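Local coordinates for protein putative xanthine dehydrogenase YAGS fad-binding subunit (Escherichia coli, PDB 5G5G) that probably oxidises aldehydes as the molybdenum cofactor-binding subunit of a periplasmic aldehyde oxidase of the xanthine dehydrogenase family, at residues 172-177 against 369-374; 289-294 against 363-368; 296-301 against 380-385. All coordinates share one frame; numbering follows the deposited sequence. Where two conformers were deposited one is given.

Contact 1: residues 172-177 against 369-374; sequences AAVKID and AEKAGI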
loop_
_atom_site.group_PDB
_atom_site.type_symbol
_atom_site.label_atom_id
_atom_site.label_comp_id
_atom_site.label_asym_id
_atom_site.label_seq_id
_atom_site.Cartn_x
_atom_site.Cartn_y
_atom_site.Cartn_z
ATOM N N ALA C 172 -14.175 -17.786 -38.300
ATOM C CA ALA C 172 -13.695 -18.609 -37.201
ATOM C C ALA C 172 -14.775 -19.566 -36.671
ATOM O O ALA C 172 -15.933 -19.185 -36.604
ATOM C CB ALA C 172 -13.192 -17.735 -36.074
ATOM N N ALA C 173 -14.349 -20.784 -36.325
ATOM C CA ALA C 173 -15.234 -21.822 -35.791
ATOM C C ALA C 173 -15.716 -21.510 -34.407
ATOM O O ALA C 173 -16.820 -21.875 -34.046
ATOM C CB ALA C 173 -14.529 -23.188 -35.780
ATOM N N VAL C 174 -14.904 -20.838 -33.615
ATOM C CA VAL C 174 -15.279 -20.577 -32.229
ATOM C C VAL C 174 -14.723 -19.223 -31.900
ATOM O O VAL C 174 -13.612 -18.898 -32.335
ATOM C CB VAL C 174 -14.748 -21.675 -31.281
ATOM C CG1 VAL C 174 -13.254 -21.820 -31.336
ATOM C CG2 VAL C 174 -15.107 -21.393 -29.846
ATOM N N LYS C 175 -15.508 -18.397 -31.219
ATOM C CA LYS C 175 -15.041 -17.071 -30.942
ATOM C C LYS C 175 -15.669 -16.438 -29.729
ATOM O O LYS C 175 -16.719 -16.871 -29.286
ATOM C CB LYS C 175 -15.285 -16.170 -32.142
ATOM C CG LYS C 175 -16.751 -15.894 -32.430
ATOM C CD LYS C 175 -17.063 -15.593 -33.880
ATOM C CE LYS C 175 -17.064 -16.871 -34.720
ATOM N NZ LYS C 175 -17.298 -16.706 -36.176
ATOM N N ILE C 176 -14.993 -15.422 -29.214
ATOM C CA ILE C 176 -15.532 -14.602 -28.098
ATOM C C ILE C 176 -15.493 -13.127 -28.464
ATOM O O ILE C 176 -14.697 -12.725 -29.312
ATOM C CB ILE C 176 -14.804 -14.838 -26.734
ATOM C CG1 ILE C 176 -13.345 -14.421 -26.805
ATOM C CG2 ILE C 176 -14.903 -16.293 -26.295
ATOM C CD1 ILE C 176 -13.104 -12.973 -26.380
ATOM N N ASP C 177 -16.411 -12.365 -27.861
ATOM C CA ASP C 177 -16.490 -10.897 -27.978
ATOM C C ASP C 177 -16.891 -10.426 -26.587
ATOM O O ASP C 177 -18.007 -10.699 -26.161
ATOM C CB ASP C 177 -17.528 -10.474 -29.023
ATOM C CG ASP C 177 -17.652 -8.958 -29.180
ATOM O OD1 ASP C 177 -17.480 -8.248 -28.209
ATOM O OD2 ASP C 177 -17.982 -8.459 -30.280
ATOM N N ALA C 369 -10.789 -20.696 -24.573
ATOM C CA ALA C 369 -10.366 -22.080 -24.361
ATOM C C ALA C 369 -11.570 -22.937 -23.891
ATOM O O ALA C 369 -11.798 -24.041 -24.378
ATOM C CB ALA C 369 -9.218 -22.140 -23.353
ATOM N N GLU C 370 -12.363 -22.375 -22.999
ATOM C CA GLU C 370 -13.533 -23.048 -22.469
ATOM C C GLU C 370 -14.527 -23.318 -23.583
ATOM O O GLU C 370 -15.022 -24.410 -23.725
ATOM C CB GLU C 370 -14.175 -22.186 -21.364
ATOM C CG GLU C 370 -15.472 -22.752 -20.838
ATOM C CD GLU C 370 -16.058 -21.950 -19.709
ATOM O OE1 GLU C 370 -15.979 -20.717 -19.750
ATOM O OE2 GLU C 370 -16.606 -22.575 -18.771
ATOM N N LYS C 371 -14.776 -22.322 -24.416
ATOM C CA LYS C 371 -15.692 -22.463 -25.533
ATOM C C LYS C 371 -15.222 -23.505 -26.539
ATOM O O LYS C 371 -16.047 -24.287 -27.053
ATOM C CB LYS C 371 -15.877 -21.116 -26.222
ATOM C CG LYS C 371 -17.165 -20.917 -26.975
ATOM C CD LYS C 371 -17.497 -19.434 -26.799
ATOM C CE LYS C 371 -18.472 -18.980 -27.823
ATOM N NZ LYS C 371 -18.767 -17.543 -27.525
ATOM N N ALA C 372 -13.914 -23.546 -26.792
ATOM C CA ALA C 372 -13.303 -24.525 -27.686
ATOM C C ALA C 372 -13.213 -25.920 -27.090
ATOM O O ALA C 372 -12.915 -26.892 -27.836
ATOM C CB ALA C 372 -11.931 -24.066 -28.086
ATOM N N GLY C 373 -13.452 -26.072 -25.794
ATOM C CA GLY C 373 -13.281 -27.400 -25.157
ATOM C C GLY C 373 -11.814 -27.822 -24.954
ATOM O O GLY C 373 -11.487 -29.010 -25.025
ATOM N N ILE C 374 -10.914 -26.857 -24.736
ATOM C CA ILE C 374 -9.474 -27.144 -24.654
ATOM C C ILE C 374 -9.000 -26.636 -23.318
ATOM O O ILE C 374 -9.328 -25.529 -22.934
ATOM C CB ILE C 374 -8.721 -26.454 -25.818
ATOM C CG1 ILE C 374 -9.248 -27.010 -27.176
ATOM C CG2 ILE C 374 -7.218 -26.639 -25.683
ATOM C CD1 ILE C 374 -8.652 -26.289 -28.371
#
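The ammonium group of Lys-371, a helix residue, hydrogen-bonds to the backbone of a sheet strand: its NZ donates to Lys-175 O over 2.8 Å, approaching nearly along the C=O axis (C=O...donor angle 162°). Val-174 and Ile-176 spend their backbone bonds on Ala-293 and Ile-291 of the neighbouring strand, so the carbonyl between them faces the opposite edge, where the lysine reaches it. CG of Lys-371 lies anti to its backbone N (chi1 -155°), and the chain bends at chi2 to pass the strand. Along the way its methylenes pack against the valine: Lys-371 CG comes within 3.6 Å of Val-174 CG2, the two side chains running past each other in opposite directions. Further out, Lys-371 CD meets Ile-176 CG2 at 4.1 Å. The other valine methyl, Val-174 CG1, is 4.2 Å from Ala-372 CB. Lys-175 turns the other way, and its NZ returns to Ala-172 O at 2.9 Å. Ala-173 and Val-174 form a classic beta bulge opposite Ala-293, while Gly-373, with positive phi, closes a Schellman motif. The contact belongs to an alpha/beta layer, helix 354-372 lying against strand 174-182, outermost of its mixed sheet within this chain.

Contact 2: residues 289-294 against 363-368; sequences LRIGAD and IAIDEL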
loop_
_atom_site.group_PDB
_atom_site.type_symbol
_atom_site.label_atom_id
_atom_site.label_comp_id
_atom_site.label_asym_id
_atom_site.label_seq_id
_atom_site.Cartn_x
_atom_site.Cartn_y
_atom_site.Cartn_z
ATOM N N LEU C 289 -12.267 -7.071 -26.500
ATOM C CA LEU C 289 -11.489 -8.170 -27.060
ATOM C C LEU C 289 -12.389 -9.067 -27.891
ATOM O O LEU C 289 -13.437 -9.529 -27.402
ATOM C CB LEU C 289 -10.854 -8.980 -25.939
ATOM C CG LEU C 289 -9.525 -8.396 -25.483
ATOM C CD1 LEU C 289 -9.161 -8.896 -24.095
ATOM C CD2 LEU C 289 -8.417 -8.769 -26.443
ATOM N N ARG C 290 -11.979 -9.302 -29.135
ATOM C CA ARG C 290 -12.692 -10.195 -30.040
ATOM C C ARG C 290 -11.633 -11.189 -30.544
ATOM O O ARG C 290 -10.653 -10.780 -31.202
ATOM C CB ARG C 290 -13.333 -9.427 -31.175
ATOM C CG ARG C 290 -14.274 -8.326 -30.679
ATOM C CD ARG C 290 -14.585 -7.385 -31.816
ATOM N NE ARG C 290 -15.540 -7.983 -32.673
ATOM C CZ ARG C 290 -15.789 -7.618 -33.947
ATOM N NH1 ARG C 290 -15.086 -6.630 -34.558
ATOM N NH2 ARG C 290 -16.751 -8.242 -34.624
ATOM N N ILE C 291 -11.793 -12.459 -30.184
ATOM C CA ILE C 291 -10.819 -13.494 -30.541
ATOM C C ILE C 291 -11.532 -14.688 -31.136
ATOM O O ILE C 291 -12.478 -15.185 -30.575
ATOM C CB ILE C 291 -9.976 -13.968 -29.349
ATOM C CG1 ILE C 291 -9.572 -12.755 -28.473
ATOM C CG2 ILE C 291 -8.764 -14.738 -29.852
ATOM C CD1 ILE C 291 -8.741 -13.076 -27.248
ATOM N N GLY C 292 -11.025 -15.158 -32.281
ATOM C CA GLY C 292 -11.550 -16.339 -32.926
ATOM C C GLY C 292 -10.498 -17.365 -33.210
ATOM O O GLY C 292 -9.327 -17.007 -33.458
ATOM N N ALA C 293 -10.919 -18.628 -33.182
ATOM C CA ALA C 293 -10.048 -19.765 -33.464
ATOM C C ALA C 293 -10.713 -20.725 -34.439
ATOM O O ALA C 293 -11.929 -20.715 -34.625
ATOM C CB ALA C 293 -9.734 -20.513 -32.168
ATOM N N ASP C 294 -9.888 -21.554 -35.060
ATOM C CA ASP C 294 -10.388 -22.561 -35.965
ATOM C C ASP C 294 -10.878 -23.799 -35.198
ATOM O O ASP C 294 -10.811 -23.824 -33.953
ATOM C CB ASP C 294 -9.360 -22.873 -37.070
ATOM C CG ASP C 294 -8.137 -23.659 -36.596
ATOM O OD1 ASP C 294 -8.088 -24.246 -35.485
ATOM O OD2 ASP C 294 -7.205 -23.718 -37.433
ATOM N N ILE C 363 -8.270 -13.339 -19.180
ATOM C CA ILE C 363 -9.663 -13.860 -18.982
ATOM C C ILE C 363 -10.237 -14.274 -20.332
ATOM O O ILE C 363 -10.835 -15.337 -20.432
ATOM C CB ILE C 363 -10.623 -12.852 -18.290
ATOM C CG1 ILE C 363 -10.099 -12.463 -16.912
ATOM C CG2 ILE C 363 -12.021 -13.420 -18.214
ATOM C CD1 ILE C 363 -10.901 -11.380 -16.178
ATOM N N ALA C 364 -10.113 -13.426 -21.352
ATOM C CA ALA C 364 -10.635 -13.713 -22.692
ATOM C C ALA C 364 -10.110 -15.029 -23.228
ATOM O O ALA C 364 -10.861 -15.844 -23.773
ATOM C CB ALA C 364 -10.370 -12.557 -23.679
ATOM N N ILE C 365 -8.816 -15.292 -23.006
ATOM C CA ILE C 365 -8.229 -16.544 -23.454
ATOM C C ILE C 365 -8.856 -17.720 -22.682
ATOM O O ILE C 365 -9.139 -18.761 -23.274
ATOM C CB ILE C 365 -6.683 -16.492 -23.264
ATOM C CG1 ILE C 365 -6.011 -15.514 -24.278
ATOM C CG2 ILE C 365 -6.021 -17.875 -23.386
ATOM C CD1 ILE C 365 -6.130 -15.869 -25.730
ATOM N N ASP C 366 -9.055 -17.569 -21.379
ATOM C CA ASP C 366 -9.740 -18.586 -20.574
ATOM C C ASP C 366 -11.143 -18.819 -21.136
ATOM O O ASP C 366 -11.578 -19.972 -21.247
ATOM C CB ASP C 366 -9.800 -18.191 -19.108
ATOM C CG ASP C 366 -10.028 -19.388 -18.192
ATOM O OD1 ASP C 366 -9.174 -20.292 -18.158
ATOM O OD2 ASP C 366 -11.051 -19.400 -17.487
ATOM N N GLU C 367 -11.853 -17.746 -21.499
ATOM C CA GLU C 367 -13.203 -17.887 -22.106
ATOM C C GLU C 367 -13.180 -18.619 -23.442
ATOM O O GLU C 367 -14.024 -19.483 -23.697
ATOM C CB GLU C 367 -13.918 -16.544 -22.264
ATOM C CG GLU C 367 -14.136 -15.798 -20.925
ATOM C CD GLU C 367 -15.079 -14.619 -21.030
ATOM O OE1 GLU C 367 -16.181 -14.864 -21.552
ATOM O OE2 GLU C 367 -14.706 -13.503 -20.603
ATOM N N LEU C 368 -12.198 -18.270 -24.293
ATOM C CA LEU C 368 -12.106 -18.903 -25.585
ATOM C C LEU C 368 -11.726 -20.372 -25.473
ATOM O O LEU C 368 -12.304 -21.201 -26.142
ATOM C CB LEU C 368 -11.158 -18.132 -26.502
ATOM C CG LEU C 368 -11.064 -18.626 -27.944
ATOM C CD1 LEU C 368 -12.390 -18.645 -28.710
ATOM C CD2 LEU C 368 -10.027 -17.778 -28.672
#
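Ile-291 lies across from Ala-364, Ile-365 and Leu-368 at the buried centre of an alpha/beta layer, in which helix 354-372 packs on the sheet through strand 285-293. The short segments run roughly the same way, 36° apart, with axes 9.5 Å apart; no hydrogen bond crosses, and the side chains meet through apolar groups. The two branches of Ile-291 divide the work. CG1 stands anti to the carbonyl carbon (chi1 -41°) and continues fully extended through chi2, which carries CD1 to Ala-364, one turn before Leu-368, where it lies 4.0 Å from Ala-364 CB. There it also meets the tip of Ile-365: the CB of that residue does not point at the strand, but its bent chi2 brings Ile-365 CD1 to 4.1 Å from Ile-291 CD1, the two chains crossing at about a right angle. CG2, the other branch, serves Leu-368. Leu-368 sends CG anti to its own backbone N (chi1 -175°), and chi2 then sets CD2 against Ile-291 CG2, with CD1 3.9 Å from Ile-291 O. Two alanines take part as well: Ala-364 CB also meets Leu-289 CD1 (3.9 Å) in the modelled conformer, and Ala-293 CB lies 4.4 Å from Leu-368 CD2. Phe-379 of helix 376-382 packs on Ile-365 and Leu-368 too. The tightest point is between two methyls, Leu-368 CD2 and Ile-291 CG2, at 3.5 Å.

Contact 3: residues 296-301 against 380-385; sequences SGKITA and RILNDT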
loop_
_atom_site.group_PDB
_atom_site.type_symbol
_atom_site.label_atom_id
_atom_site.label_comp_id
_atom_site.label_asym_id
_atom_site.label_seq_id
_atom_site.Cartn_x
_atom_site.Cartn_y
_atom_site.Cartn_z
ATOM N N SER C 296 -9.463 -26.606 -34.796
ATOM C CA SER C 296 -8.377 -27.193 -33.968
ATOM C C SER C 296 -7.948 -26.365 -32.752
ATOM O O SER C 296 -7.160 -26.812 -31.930
ATOM C CB SER C 296 -7.174 -27.512 -34.897
ATOM O OG SER C 296 -6.536 -26.312 -35.383
ATOM N N GLY C 297 -8.515 -25.177 -32.576
ATOM C CA GLY C 297 -8.173 -24.323 -31.462
ATOM C C GLY C 297 -7.045 -23.358 -31.733
ATOM O O GLY C 297 -6.648 -22.611 -30.821
ATOM N N LYS C 298 -6.587 -23.287 -32.974
ATOM C CA LYS C 298 -5.610 -22.276 -33.399
ATOM C C LYS C 298 -6.309 -20.938 -33.588
ATOM O O LYS C 298 -7.237 -20.818 -34.398
ATOM C CB LYS C 298 -4.923 -22.648 -34.732
ATOM C CG LYS C 298 -3.906 -23.792 -34.592
ATOM C CD LYS C 298 -2.587 -23.238 -34.058
ATOM C CE LYS C 298 -1.543 -24.292 -33.737
ATOM N NZ LYS C 298 -1.272 -25.159 -34.906
ATOM N N ILE C 299 -5.846 -19.937 -32.853
ATOM C CA ILE C 299 -6.357 -18.582 -33.013
ATOM C C ILE C 299 -6.058 -18.142 -34.430
ATOM O O ILE C 299 -4.937 -18.322 -34.909
ATOM C CB ILE C 299 -5.708 -17.632 -31.998
ATOM C CG1 ILE C 299 -6.176 -18.013 -30.595
ATOM C CG2 ILE C 299 -6.025 -16.166 -32.307
ATOM C CD1 ILE C 299 -5.411 -17.318 -29.486
ATOM N N THR C 300 -7.055 -17.572 -35.086
ATOM C CA THR C 300 -6.959 -17.020 -36.423
ATOM C C THR C 300 -7.230 -15.513 -36.492
ATOM O O THR C 300 -6.911 -14.889 -37.509
ATOM C CB THR C 300 -7.957 -17.701 -37.343
ATOM O OG1 THR C 300 -9.268 -17.567 -36.796
ATOM C CG2 THR C 300 -7.588 -19.192 -37.485
ATOM N N ALA C 301 -7.848 -14.960 -35.449
ATOM C CA ALA C 301 -8.304 -13.583 -35.482
ATOM C C ALA C 301 -8.231 -13.000 -34.096
ATOM O O ALA C 301 -8.769 -13.587 -33.160
ATOM C CB ALA C 301 -9.731 -13.542 -36.027
ATOM N N ARG C 380 -2.940 -22.223 -24.657
ATOM C CA ARG C 380 -1.820 -21.271 -24.791
ATOM C C ARG C 380 -0.629 -21.920 -25.458
ATOM O O ARG C 380 -0.011 -21.313 -26.324
ATOM C CB ARG C 380 -1.453 -20.672 -23.439
ATOM C CG ARG C 380 -2.534 -19.790 -22.861
ATOM C CD ARG C 380 -2.083 -19.232 -21.506
ATOM N NE ARG C 380 -3.027 -18.219 -21.015
ATOM C CZ ARG C 380 -4.203 -18.503 -20.454
ATOM N NH1 ARG C 380 -4.586 -19.758 -20.266
ATOM N NH2 ARG C 380 -5.002 -17.508 -20.036
ATOM N N ILE C 381 -0.341 -23.181 -25.151
ATOM C CA ILE C 381 0.789 -23.864 -25.771
ATOM C C ILE C 381 0.534 -23.981 -27.274
ATOM O O ILE C 381 1.442 -23.715 -28.081
ATOM C CB ILE C 381 1.061 -25.228 -25.089
ATOM C CG1 ILE C 381 1.612 -24.975 -23.671
ATOM C CG2 ILE C 381 2.080 -26.061 -25.889
ATOM C CD1 ILE C 381 1.607 -26.218 -22.776
ATOM N N LEU C 382 -0.675 -24.437 -27.655
ATOM C CA LEU C 382 -1.052 -24.544 -29.046
ATOM C C LEU C 382 -0.855 -23.255 -29.839
ATOM O O LEU C 382 -0.622 -23.328 -31.038
ATOM C CB LEU C 382 -2.515 -24.932 -29.129
ATOM C CG LEU C 382 -3.132 -25.380 -30.402
ATOM C CD1 LEU C 382 -2.604 -26.794 -30.687
ATOM C CD2 LEU C 382 -4.662 -25.382 -30.272
ATOM N N ASN C 383 -1.080 -22.106 -29.175
ATOM C CA ASN C 383 -1.035 -20.773 -29.788
ATOM C C ASN C 383 0.259 -19.972 -29.493
ATOM O O ASN C 383 0.307 -18.744 -29.594
ATOM C CB ASN C 383 -2.300 -20.011 -29.337
ATOM C CG ASN C 383 -3.512 -20.501 -30.075
ATOM O OD1 ASN C 383 -3.557 -20.371 -31.287
ATOM N ND2 ASN C 383 -4.419 -21.197 -29.387
ATOM N N ASP C 384 1.323 -20.683 -29.096
ATOM C CA ASP C 384 2.635 -20.050 -28.888
ATOM C C ASP C 384 3.106 -19.520 -30.237
ATOM O O ASP C 384 2.784 -20.088 -31.274
ATOM C CB ASP C 384 3.633 -21.110 -28.413
ATOM C CG ASP C 384 5.023 -20.515 -28.064
ATOM O OD1 ASP C 384 5.036 -19.719 -27.125
ATOM O OD2 ASP C 384 6.035 -20.869 -28.742
ATOM N N THR C 385 3.819 -18.413 -30.219
ATOM C CA THR C 385 4.509 -17.886 -31.380
ATOM C C THR C 385 5.960 -17.598 -30.967
ATOM O O THR C 385 6.207 -16.934 -29.991
ATOM C CB THR C 385 3.817 -16.642 -31.991
ATOM O OG1 THR C 385 4.598 -16.153 -33.114
ATOM C CG2 THR C 385 3.624 -15.540 -31.020
HETATM O O HOH W 1 -2.700 -19.553 -33.822
#
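The turn joining antiparallel strands 285-293 and 299-310 is gripped by Asn-383, which follows helix 376-382 and whose amide bonds to the backbone on both flanks of Lys-298. Asn-383 ND2 donates to Gly-297 O at 3.0 Å, almost straight at 177° and close to the amide plane. In return Ile-299 N donates to Asn-383 OD1 over 2.8 Å, tilted from the carbonyl plane. OD1 accepts a second hydrogen bond from a water that also donates to Ile-299 O, and ND2 bonds to Phe-379 O, so the amide's rotation is fixed. The side chain of Ile-299 crosses the amide at about a right angle, with Ile-299 CG1 3.7 Å from Asn-383 CG. Leu-382 CD2 approaches Ser-296 O at 3.3 Å; a CB on Gly-297 would crowd that methyl and, at phi 91°, press against Ser-296 O. Lys-298, bent at chi2 and chi4, lays CE 3.0 Å from Leu-382 O. Replacing Asn-383 by alanine removes the amide, and Gly-297 O and Ile-299 N would probably lose their mates, leaving the turn less firmly held. A side-chain amide thus pairs with backbone C=O and N-H like a peptide group, linking a beta-hairpin turn to the segment after a helix.

In the fold
From the N terminus, residues 172-177 open strand 174-182 and are met only some 190 residues later by helix 354-372, where contact 1 closes the longest of the three loops. Contact 2 is nested inside it, joining the adjacent strand 285-293 to the preceding part of the same helix, and the centres of the two lie about 6 Å apart. Contact 3 begins right after that strand, at the turn into strand 299-310, and ends beyond the next helix, 376-382; its loop therefore crosses both others. Three neighbouring strands of one mixed sheet are thus tied to two consecutive helices, within the molybdopterin cofactor-binding region, and backbone bonds such as Gly-292 with Thr-300 join the strands.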